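Local structure of ribose-phosphate pyrophosphokinase (Thermus thermophilus, 7PN0) at residues Leu183-Ala188 with Thr213-Asp218. The protein catalyses, as a ribose-phosphate pyrophosphokinase, the transfer of pyrophosphate from ATP to ribose 5-phosphate, giving phosphoribosyl pyrophosphate (PRPP). Numbering follows the deposited sequence.
Sequences LGLPLA and TALIVD
No flat group lies between Leu183, Leu185 and Leu215, whose meeting is purely aliphatic; the side chain of Phe154 in helix 147-157 touches both Leu183 and Leu215. A single methyl of Leu215 makes both contacts: CD1 lies 3.7 Å from Leu185 CD2 and 3.8 Å from Leu183 CD1. Those two methyls are themselves 3.8 Å apart, Leu183 CD1 to Leu185 CD2, closing a nearly equilateral triangle. Leu185 runs across Leu215 at about a right angle, and its first torsion (chi1 -99°) is well away from a staggered value. Leu183, with CG anti to its carbonyl carbon (chi1 -61°), meets Leu215 at a slant. Here the chain leaves helix 173-183 through Gly184, with positive phi (65°), and enters strand 187-194, completing a beta-alpha-beta crossover from strand 163-167 in the second PRTase-like half of the enzyme. Strand 163-167 runs between strands 187-194 and 213-218, bonding to Ala188 on one side and Thr213 on the other, so the leucines meet over a sheet face rather than as strand neighbours. Helix 147-157 packs on that face, against Leu215 and Val217, while Ala214 and Ile216 point to the opposite face and pack on helix 225-236.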
# COMPACT_ATOMS: atom_id res chain seq x y z
N LEU A 183 -12.42 10.31 43.60
CA LEU A 183 -12.17 10.35 45.07
C LEU A 183 -13.14 11.27 45.83
O LEU A 183 -12.98 11.35 47.05
CB LEU A 183 -10.74 10.84 45.29
CG LEU A 183 -9.67 9.95 44.69
CD1 LEU A 183 -8.29 10.40 45.13
CD2 LEU A 183 -9.90 8.49 45.10
N GLY A 184 -14.04 11.98 45.13
CA GLY A 184 -15.03 12.89 45.75
C GLY A 184 -14.34 14.06 46.41
O GLY A 184 -14.73 14.43 47.49
N LEU A 185 -13.34 14.62 45.75
CA LEU A 185 -12.46 15.66 46.31
C LEU A 185 -12.67 16.94 45.52
O LEU A 185 -13.03 16.90 44.33
CB LEU A 185 -11.00 15.21 46.18
CG LEU A 185 -10.29 14.58 47.38
CD1 LEU A 185 -11.22 13.98 48.41
CD2 LEU A 185 -9.26 13.57 46.91
N PRO A 186 -12.40 18.09 46.15
CA PRO A 186 -12.34 19.36 45.45
C PRO A 186 -11.12 19.36 44.52
O PRO A 186 -10.19 18.61 44.76
CB PRO A 186 -12.18 20.41 46.57
CG PRO A 186 -11.57 19.65 47.73
CD PRO A 186 -12.08 18.23 47.59
N LEU A 187 -11.17 20.19 43.49
CA LEU A 187 -10.09 20.38 42.49
C LEU A 187 -9.55 21.79 42.65
O LEU A 187 -10.36 22.70 42.73
CB LEU A 187 -10.65 20.13 41.09
CG LEU A 187 -9.67 20.23 39.94
CD1 LEU A 187 -8.57 19.19 40.05
CD2 LEU A 187 -10.39 20.08 38.61
N ALA A 188 -8.24 21.96 42.77
CA ALA A 188 -7.61 23.29 42.87
C ALA A 188 -6.65 23.43 41.70
O ALA A 188 -6.28 22.40 41.12
CB ALA A 188 -6.91 23.44 44.19
N THR A 213 -4.10 17.88 52.50
CA THR A 213 -3.28 16.86 51.81
C THR A 213 -3.52 17.04 50.32
O THR A 213 -4.62 16.76 49.87
CB THR A 213 -3.65 15.44 52.28
OG1 THR A 213 -3.29 15.45 53.66
CG2 THR A 213 -2.89 14.36 51.55
N ALA A 214 -2.56 17.63 49.62
CA ALA A 214 -2.66 17.89 48.18
C ALA A 214 -2.23 16.62 47.42
O ALA A 214 -1.16 16.04 47.73
CB ALA A 214 -1.81 19.06 47.82
N LEU A 215 -3.03 16.24 46.42
CA LEU A 215 -2.74 15.11 45.51
C LEU A 215 -2.40 15.69 44.12
O LEU A 215 -3.19 16.50 43.62
CB LEU A 215 -3.98 14.21 45.45
CG LEU A 215 -4.58 13.79 46.79
CD1 LEU A 215 -5.66 12.77 46.55
CD2 LEU A 215 -3.50 13.24 47.72
N ILE A 216 -1.29 15.28 43.52
CA ILE A 216 -1.00 15.66 42.10
C ILE A 216 -0.87 14.39 41.26
O ILE A 216 -0.38 13.34 41.75
CB ILE A 216 0.19 16.60 41.97
CG1 ILE A 216 1.52 15.93 42.31
CG2 ILE A 216 -0.07 17.85 42.81
CD1 ILE A 216 2.73 16.84 42.26
N VAL A 217 -1.30 14.48 40.00
CA VAL A 217 -1.28 13.28 39.12
C VAL A 217 -0.77 13.74 37.77
O VAL A 217 -1.13 14.88 37.34
CB VAL A 217 -2.65 12.58 39.08
CG1 VAL A 217 -3.76 13.51 38.57
CG2 VAL A 217 -2.60 11.29 38.28
N ASP A 218 0.06 12.92 37.14
CA ASP A 218 0.53 13.22 35.77
C ASP A 218 0.48 11.95 34.92
O ASP A 218 0.32 10.85 35.48
CB ASP A 218 1.92 13.85 35.79
CG ASP A 218 2.14 14.82 34.62
OD1 ASP A 218 1.16 15.12 33.90
OD2 ASP A 218 3.29 15.27 34.46